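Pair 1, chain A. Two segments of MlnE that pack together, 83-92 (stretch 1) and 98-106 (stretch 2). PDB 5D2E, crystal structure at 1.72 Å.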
# COMPACT_ATOMS: atom_id res chain seq x y z
N PRO A 83 -6.51 -33.17 10.76
CA PRO A 83 -7.33 -32.28 11.59
C PRO A 83 -7.71 -30.95 10.94
O PRO A 83 -6.91 -30.37 10.21
CB PRO A 83 -6.46 -31.99 12.79
CG PRO A 83 -5.39 -33.04 12.79
CD PRO A 83 -5.29 -33.64 11.44
N PHE A 84 -8.89 -30.44 11.30
CA PHE A 84 -9.29 -29.07 10.98
C PHE A 84 -9.40 -28.28 12.26
O PHE A 84 -10.15 -28.64 13.19
CB PHE A 84 -10.60 -29.13 10.19
CG PHE A 84 -11.17 -27.80 9.84
CD1 PHE A 84 -10.58 -27.00 8.88
CD2 PHE A 84 -12.31 -27.34 10.48
CE1 PHE A 84 -11.13 -25.79 8.56
CE2 PHE A 84 -12.88 -26.13 10.12
CZ PHE A 84 -12.28 -25.36 9.17
N ILE A 85 -8.57 -27.24 12.39
CA ILE A 85 -8.55 -26.43 13.60
C ILE A 85 -9.26 -25.10 13.31
O ILE A 85 -8.89 -24.37 12.36
CB ILE A 85 -7.10 -26.16 14.03
CG1 ILE A 85 -6.30 -27.49 14.11
CG2 ILE A 85 -7.07 -25.38 15.32
CD1 ILE A 85 -6.81 -28.53 15.12
N TYR A 86 -10.23 -24.75 14.11
CA TYR A 86 -11.06 -23.56 13.84
C TYR A 86 -11.06 -22.64 15.02
O TYR A 86 -11.47 -22.98 16.14
CB TYR A 86 -12.46 -23.96 13.44
CG TYR A 86 -13.34 -22.89 12.90
CD1 TYR A 86 -14.10 -22.12 13.73
CD2 TYR A 86 -13.48 -22.69 11.53
CE1 TYR A 86 -14.94 -21.14 13.21
CE2 TYR A 86 -14.34 -21.74 11.01
CZ TYR A 86 -15.04 -20.94 11.85
OH TYR A 86 -15.94 -19.98 11.38
N VAL A 87 -10.50 -21.47 14.80
CA VAL A 87 -10.28 -20.51 15.85
C VAL A 87 -11.11 -19.26 15.66
O VAL A 87 -11.04 -18.61 14.62
CB VAL A 87 -8.80 -20.09 15.88
CG1 VAL A 87 -8.49 -19.23 17.12
CG2 VAL A 87 -7.89 -21.31 15.77
N THR A 88 -11.84 -18.89 16.69
CA THR A 88 -12.65 -17.72 16.68
C THR A 88 -12.26 -16.72 17.71
O THR A 88 -11.45 -16.95 18.58
CB THR A 88 -14.16 -18.08 16.89
OG1 THR A 88 -14.31 -18.66 18.18
CG2 THR A 88 -14.64 -19.02 15.91
N SER A 89 -12.84 -15.55 17.60
CA SER A 89 -12.62 -14.48 18.51
C SER A 89 -13.26 -14.66 19.89
O SER A 89 -14.42 -15.05 19.99
CB SER A 89 -13.17 -13.20 17.90
OG SER A 89 -12.83 -12.16 18.73
N GLY A 90 -12.52 -14.36 20.94
CA GLY A 90 -13.02 -14.44 22.31
C GLY A 90 -12.28 -13.48 23.24
O GLY A 90 -11.24 -12.93 22.87
N GLU A 91 -12.79 -13.32 24.46
CA GLU A 91 -12.11 -12.51 25.49
C GLU A 91 -10.75 -13.13 25.81
O GLU A 91 -9.75 -12.48 25.93
CB GLU A 91 -12.91 -12.47 26.80
CG GLU A 91 -14.39 -12.15 26.69
CD GLU A 91 -14.67 -10.83 25.97
OE1 GLU A 91 -13.85 -9.89 26.10
OE2 GLU A 91 -15.71 -10.74 25.29
N ARG A 92 -10.76 -14.43 25.95
CA ARG A 92 -9.58 -15.14 26.40
C ARG A 92 -9.21 -16.25 25.40
O ARG A 92 -10.06 -16.75 24.67
CB ARG A 92 -9.89 -15.87 27.71
CG ARG A 92 -10.29 -15.07 28.94
CD ARG A 92 -10.59 -16.07 30.08
NE ARG A 92 -11.57 -17.12 29.66
CZ ARG A 92 -11.33 -18.42 29.36
NH1 ARG A 92 -10.13 -18.99 29.42
NH2 ARG A 92 -12.35 -19.18 28.98
N ASN A 98 -11.42 -30.56 20.75
CA ASN A 98 -11.63 -31.19 19.49
C ASN A 98 -11.42 -30.22 18.32
O ASN A 98 -12.16 -30.22 17.36
CB ASN A 98 -13.00 -31.82 19.41
CG ASN A 98 -13.16 -32.92 20.48
OD1 ASN A 98 -12.25 -33.75 20.70
ND2 ASN A 98 -14.20 -32.79 21.26
N GLY A 99 -10.38 -29.41 18.42
CA GLY A 99 -9.97 -28.60 17.27
C GLY A 99 -10.54 -27.21 17.27
O GLY A 99 -10.23 -26.44 16.37
N ARG A 100 -11.29 -26.83 18.30
CA ARG A 100 -11.84 -25.52 18.39
C ARG A 100 -11.13 -24.71 19.40
O ARG A 100 -10.86 -25.22 20.51
CB ARG A 100 -13.34 -25.54 18.82
CG ARG A 100 -14.25 -26.35 17.90
CD ARG A 100 -14.38 -25.72 16.58
NE ARG A 100 -15.15 -24.47 16.60
CZ ARG A 100 -16.48 -24.35 16.42
NH1 ARG A 100 -17.29 -25.38 16.26
NH2 ARG A 100 -17.02 -23.14 16.43
N PHE A 101 -10.85 -23.45 19.10
CA PHE A 101 -10.26 -22.52 20.03
C PHE A 101 -10.92 -21.16 19.93
O PHE A 101 -11.50 -20.79 18.90
CB PHE A 101 -8.78 -22.31 19.73
CG PHE A 101 -7.93 -23.50 19.92
CD1 PHE A 101 -7.83 -24.44 18.92
CD2 PHE A 101 -7.16 -23.63 21.07
CE1 PHE A 101 -7.06 -25.53 19.06
CE2 PHE A 101 -6.38 -24.76 21.23
CZ PHE A 101 -6.34 -25.72 20.23
N THR A 102 -10.80 -20.38 21.00
CA THR A 102 -11.07 -18.94 20.99
C THR A 102 -9.82 -18.20 21.41
O THR A 102 -8.93 -18.76 22.08
CB THR A 102 -12.21 -18.49 21.93
OG1 THR A 102 -11.83 -18.74 23.28
CG2 THR A 102 -13.51 -19.22 21.61
N MET A 103 -9.71 -16.94 20.97
CA MET A 103 -8.55 -16.12 21.35
C MET A 103 -8.84 -14.68 21.01
O MET A 103 -9.76 -14.40 20.29
CB MET A 103 -7.28 -16.53 20.61
CG MET A 103 -7.31 -16.37 19.10
SD MET A 103 -5.81 -17.03 18.25
CE MET A 103 -4.65 -15.74 18.77
N ASN A 104 -8.00 -13.82 21.53
CA ASN A 104 -8.00 -12.38 21.19
C ASN A 104 -6.94 -12.19 20.11
O ASN A 104 -5.74 -12.38 20.35
CB ASN A 104 -7.71 -11.57 22.46
CG ASN A 104 -7.79 -10.06 22.24
OD1 ASN A 104 -8.14 -9.29 23.16
ND2 ASN A 104 -7.38 -9.62 21.06
N PHE A 105 -7.40 -11.91 18.88
CA PHE A 105 -6.57 -11.91 17.70
C PHE A 105 -5.52 -10.79 17.62
O PHE A 105 -4.64 -10.80 16.76
CB PHE A 105 -7.45 -11.85 16.46
CG PHE A 105 -8.22 -13.11 16.20
CD1 PHE A 105 -7.57 -14.34 16.06
CD2 PHE A 105 -9.58 -13.09 16.07
CE1 PHE A 105 -8.29 -15.49 15.81
CE2 PHE A 105 -10.31 -14.26 15.81
CZ PHE A 105 -9.68 -15.43 15.67
N THR A 106 -5.70 -9.84 18.48
CA THR A 106 -4.71 -8.76 18.74
C THR A 106 -3.63 -9.08 19.79
O THR A 106 -2.63 -8.35 19.87
CB THR A 106 -5.41 -7.45 19.20
OG1 THR A 106 -5.84 -7.58 20.55
CG2 THR A 106 -6.68 -7.13 18.40
O HOH W 1 -12.41 -28.22 14.62
O HOH W 2 -13.82 -22.05 17.43
O HOH W 3 -10.14 -10.93 18.78

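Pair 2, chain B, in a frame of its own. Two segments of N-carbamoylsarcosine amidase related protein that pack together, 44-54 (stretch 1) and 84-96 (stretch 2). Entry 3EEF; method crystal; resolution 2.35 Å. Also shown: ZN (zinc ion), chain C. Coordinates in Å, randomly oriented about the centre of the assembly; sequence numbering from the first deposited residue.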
# COMPACT_ATOMS: atom_id res chain seq x y z
N PRO B 44 -0.78 -16.87 16.46
CA PRO B 44 -0.90 -17.02 15.02
C PRO B 44 0.40 -17.48 14.34
O PRO B 44 1.49 -17.02 14.67
CB PRO B 44 -1.29 -15.62 14.54
CG PRO B 44 -1.64 -14.84 15.75
CD PRO B 44 -0.88 -15.46 16.87
N VAL B 45 0.24 -18.38 13.38
CA VAL B 45 1.33 -18.86 12.54
C VAL B 45 0.93 -18.60 11.10
O VAL B 45 -0.15 -19.02 10.68
CB VAL B 45 1.56 -20.33 12.73
CG1 VAL B 45 2.50 -20.88 11.62
CG2 VAL B 45 2.11 -20.60 14.15
N VAL B 46 1.78 -17.88 10.37
CA VAL B 46 1.49 -17.49 9.01
C VAL B 46 2.62 -17.89 8.05
O VAL B 46 3.74 -17.42 8.19
CB VAL B 46 1.32 -15.96 8.92
CG1 VAL B 46 0.98 -15.56 7.48
CG2 VAL B 46 0.25 -15.48 9.93
N TYR B 47 2.31 -18.73 7.08
CA TYR B 47 3.25 -19.10 6.07
C TYR B 47 3.08 -18.13 4.92
O TYR B 47 1.97 -17.90 4.46
CB TYR B 47 3.00 -20.52 5.56
CG TYR B 47 3.22 -21.64 6.58
CD1 TYR B 47 4.37 -22.42 6.56
CD2 TYR B 47 2.26 -21.93 7.55
CE1 TYR B 47 4.56 -23.45 7.48
CE2 TYR B 47 2.45 -22.95 8.48
CZ TYR B 47 3.59 -23.71 8.44
OH TYR B 47 3.76 -24.73 9.36
N VAL B 48 4.20 -17.56 4.46
CA VAL B 48 4.22 -16.69 3.31
C VAL B 48 5.17 -17.32 2.26
O VAL B 48 6.36 -17.36 2.47
CB VAL B 48 4.61 -15.23 3.69
CG1 VAL B 48 3.55 -14.58 4.50
CG2 VAL B 48 5.86 -15.20 4.52
N ASN B 49 4.62 -17.78 1.13
CA ASN B 49 5.33 -18.57 0.11
C ASN B 49 5.27 -17.97 -1.26
O ASN B 49 4.19 -17.64 -1.77
CB ASN B 49 4.70 -19.94 0.02
CG ASN B 49 4.55 -20.57 1.36
OD1 ASN B 49 5.51 -20.65 2.12
ND2 ASN B 49 3.34 -20.99 1.69
N ASP B 50 6.43 -17.81 -1.88
CA ASP B 50 6.47 -17.49 -3.30
C ASP B 50 5.49 -18.36 -4.08
O ASP B 50 5.40 -19.57 -3.86
CB ASP B 50 7.88 -17.64 -3.86
CG ASP B 50 8.73 -16.37 -3.66
OD1 ASP B 50 8.20 -15.34 -3.17
OD2 ASP B 50 9.92 -16.39 -4.05
N SER B 51 4.69 -17.72 -4.94
CA SER B 51 3.74 -18.44 -5.79
C SER B 51 3.67 -17.65 -7.10
O SER B 51 2.67 -17.02 -7.41
CB SER B 51 2.37 -18.52 -5.08
OG SER B 51 1.35 -19.13 -5.87
N HIS B 52 4.79 -17.68 -7.84
CA HIS B 52 5.08 -16.71 -8.90
C HIS B 52 4.38 -17.00 -10.21
O HIS B 52 4.11 -18.15 -10.53
CB HIS B 52 6.58 -16.66 -9.18
CG HIS B 52 7.38 -15.94 -8.12
ND1 HIS B 52 7.25 -14.59 -7.87
CD2 HIS B 52 8.36 -16.39 -7.30
CE1 HIS B 52 8.10 -14.24 -6.91
NE2 HIS B 52 8.80 -15.31 -6.56
N TYR B 53 4.05 -15.91 -10.90
CA TYR B 53 3.65 -15.91 -12.29
C TYR B 53 4.91 -15.64 -13.14
O TYR B 53 5.86 -14.98 -12.69
CB TYR B 53 2.66 -14.78 -12.63
CG TYR B 53 1.38 -14.69 -11.83
CD1 TYR B 53 0.60 -15.82 -11.56
CD2 TYR B 53 0.92 -13.45 -11.38
CE1 TYR B 53 -0.61 -15.71 -10.83
CE2 TYR B 53 -0.26 -13.33 -10.66
CZ TYR B 53 -1.02 -14.45 -10.39
OH TYR B 53 -2.18 -14.27 -9.67
N PRO B 54 4.87 -16.07 -14.40
CA PRO B 54 6.00 -15.88 -15.30
C PRO B 54 6.46 -14.43 -15.40
O PRO B 54 7.64 -14.18 -15.64
CB PRO B 54 5.45 -16.35 -16.64
CG PRO B 54 4.42 -17.41 -16.25
CD PRO B 54 3.81 -16.90 -15.00
N GLY B 84 -5.80 -23.85 11.20
CA GLY B 84 -5.60 -22.63 12.02
C GLY B 84 -4.43 -21.78 11.57
O GLY B 84 -4.46 -20.54 11.70
N ASP B 85 -3.38 -22.43 11.08
CA ASP B 85 -2.26 -21.73 10.44
C ASP B 85 -2.75 -21.01 9.21
O ASP B 85 -3.55 -21.55 8.47
CB ASP B 85 -1.21 -22.71 9.98
CG ASP B 85 -0.57 -23.47 11.10
OD1 ASP B 85 -0.79 -23.16 12.28
OD2 ASP B 85 0.22 -24.37 10.77
N TYR B 86 -2.23 -19.82 8.96
CA TYR B 86 -2.50 -19.10 7.72
C TYR B 86 -1.46 -19.43 6.60
O TYR B 86 -0.27 -19.57 6.89
CB TYR B 86 -2.54 -17.61 8.05
CG TYR B 86 -3.66 -17.22 9.01
CD1 TYR B 86 -4.84 -16.72 8.53
CD2 TYR B 86 -3.51 -17.34 10.40
CE1 TYR B 86 -5.86 -16.33 9.37
CE2 TYR B 86 -4.53 -16.96 11.27
CZ TYR B 86 -5.71 -16.44 10.73
OH TYR B 86 -6.77 -16.05 11.50
N VAL B 87 -1.91 -19.61 5.36
CA VAL B 87 -1.00 -19.86 4.23
C VAL B 87 -1.27 -18.81 3.13
O VAL B 87 -2.38 -18.75 2.57
CB VAL B 87 -1.13 -21.28 3.65
CG1 VAL B 87 -0.08 -21.52 2.53
CG2 VAL B 87 -1.02 -22.33 4.76
N LEU B 88 -0.25 -17.98 2.87
CA LEU B 88 -0.35 -16.84 1.97
C LEU B 88 0.56 -17.09 0.76
O LEU B 88 1.69 -17.65 0.89
CB LEU B 88 0.06 -15.54 2.68
CG LEU B 88 -0.94 -14.73 3.52
CD1 LEU B 88 -1.83 -15.64 4.36
CD2 LEU B 88 -0.23 -13.68 4.40
N GLU B 89 0.05 -16.69 -0.41
CA GLU B 89 0.85 -16.68 -1.62
C GLU B 89 1.39 -15.29 -1.76
O GLU B 89 0.66 -14.32 -1.58
CB GLU B 89 -0.00 -17.03 -2.85
CG GLU B 89 -0.46 -18.48 -2.93
CD GLU B 89 -1.51 -18.67 -4.00
OE1 GLU B 89 -1.23 -18.35 -5.16
OE2 GLU B 89 -2.63 -19.13 -3.69
N LYS B 90 2.67 -15.17 -2.09
CA LYS B 90 3.30 -13.89 -2.35
C LYS B 90 4.00 -13.88 -3.72
O LYS B 90 4.41 -14.93 -4.21
CB LYS B 90 4.27 -13.53 -1.22
CG LYS B 90 5.56 -14.35 -1.15
CD LYS B 90 6.48 -13.80 -0.04
CE LYS B 90 7.80 -14.50 0.01
NZ LYS B 90 8.82 -13.93 -0.96
N HIS B 91 4.15 -12.69 -4.30
CA HIS B 91 4.75 -12.52 -5.62
C HIS B 91 6.03 -11.66 -5.66
O HIS B 91 6.57 -11.42 -6.74
CB HIS B 91 3.69 -11.91 -6.56
CG HIS B 91 2.62 -12.89 -6.92
ND1 HIS B 91 2.71 -13.70 -8.03
CD2 HIS B 91 1.47 -13.22 -6.29
CE1 HIS B 91 1.64 -14.48 -8.08
NE2 HIS B 91 0.87 -14.21 -7.03
N ALA B 92 6.49 -11.22 -4.48
CA ALA B 92 7.71 -10.41 -4.31
C ALA B 92 8.42 -10.82 -3.03
O ALA B 92 7.93 -11.69 -2.26
CB ALA B 92 7.35 -8.90 -4.28
N TYR B 93 9.59 -10.24 -2.81
CA TYR B 93 10.44 -10.72 -1.70
C TYR B 93 9.74 -10.61 -0.35
O TYR B 93 9.70 -11.59 0.41
CB TYR B 93 11.76 -9.96 -1.65
CG TYR B 93 12.64 -10.08 -2.89
CD1 TYR B 93 12.80 -11.31 -3.55
CD2 TYR B 93 13.37 -9.00 -3.35
CE1 TYR B 93 13.62 -11.41 -4.65
CE2 TYR B 93 14.19 -9.09 -4.46
CZ TYR B 93 14.32 -10.29 -5.10
OH TYR B 93 15.13 -10.35 -6.22
N SER B 94 9.19 -9.42 -0.07
CA SER B 94 8.48 -9.19 1.18
C SER B 94 7.17 -9.94 1.30
O SER B 94 6.32 -9.89 0.39
CB SER B 94 8.18 -7.70 1.36
OG SER B 94 7.42 -7.52 2.54
N GLY B 95 6.96 -10.58 2.44
CA GLY B 95 5.68 -11.19 2.78
C GLY B 95 4.49 -10.26 2.84
O GLY B 95 3.35 -10.72 2.86
N PHE B 96 4.74 -8.94 2.89
CA PHE B 96 3.67 -7.95 2.94
C PHE B 96 3.22 -7.44 1.59
O PHE B 96 2.07 -7.02 1.46
CB PHE B 96 4.12 -6.73 3.72
CG PHE B 96 4.30 -6.97 5.19
CD1 PHE B 96 3.24 -6.79 6.08
CD2 PHE B 96 5.54 -7.35 5.69
CE1 PHE B 96 3.41 -7.00 7.48
CE2 PHE B 96 5.71 -7.58 7.12
CZ PHE B 96 4.65 -7.41 7.98
ZN ZN C . 10.77 -15.34 -5.56
O HOH W 4 -1.67 -15.54 -6.51

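The sharpest difference lies where M103(A) superposes on K90(B). In pair 1 this position carries a thioether, and M103(A) SD packs 3.6 Å from V87(A) CG1; in pair 2 it carries an ammonium, and K90(B) NZ forms a salt bridge with D50(B) OD1 at 2.7 Å. The CA atoms of M103(A) and K90(B) lie 1.1 Å apart after superposition, their side-chain centres 3.5 Å. K90(B) NZ also donates to A92(B) O (2.7 Å) and Y93(B) O (2.9 Å), so the buried charge is met by a carboxylate and two carbonyls. The other carboxylate oxygen, D50(B) OD2, binds zinc at 2.0 Å, as does H52(B) NE2 at 2.2 Å. S89(A), the counterpart of D50(B), has no such role: S89(A) OG lies 3.0 Å from water 3, which accepts a hydrogen bond from F105(A) N at 2.9 Å.

The frame beneath these differences is common. Fourteen central residues superpose with an RMSD of 0.9 Å on N, CA and C. Each pair is two parallel strands whose axes approach to 4.6 Å, at 27° in pair 1 and 21° in pair 2. Five backbone hydrogen bonds correspond, among them Y86(A) N to G99(A) O (2.8 Å) with Y47(B) N to Y86(B) O (2.7 Å), and G90(A) N to M103(A) O (2.8 Å) with S51(B) N to K90(B) O (2.9 Å); pair 2 adds a sixth, from Y86(B) N to V45(B) O (2.8 Å), which pair 1 lacks.

At V87(A) and F101(A), matched by V48(B) and L88(B), the contacts between side chains are apolar, although D50(B) and K90(B) share that face in pair 2. I85(A) CG2 meets F101(A) CE1 at 3.7 Å; at the equivalent positions V46(B) CG1 meets L88(B) CD2 at 3.8 Å. Aromatic bulk thus exchanges for a branched aliphatic chain at nearly the same separation.

Glycine stands where the other pair has tyrosine: after superposition G99(A) CA lies 0.1 Å from Y86(B) CA. An ideal CB on G99(A) would lie 2.9 Å from F84(A) O, and its phi/psi of 95/3° by itself calls for glycine. Y86(B), at -90/138°, instead places its CB 4.0 Å from V46(B) CG2.

At G90(A), an ideal CB would come 2.9 Å from T102(A) CB. The matched S51(B) does carry a side chain toward the partner, and S51(B) OG donates to E89(B) OE1 at 2.8 Å.

On the face of Y86(A) and R100(A), water 2 donates to Y86(A) O (2.8 Å) and accepts from R100(A) NE (2.9 Å). V87(B), matched to R100(A), has a purely hydrocarbon side chain, and V87(B) CG2 lies 4.3 Å from Y47(B) CD2.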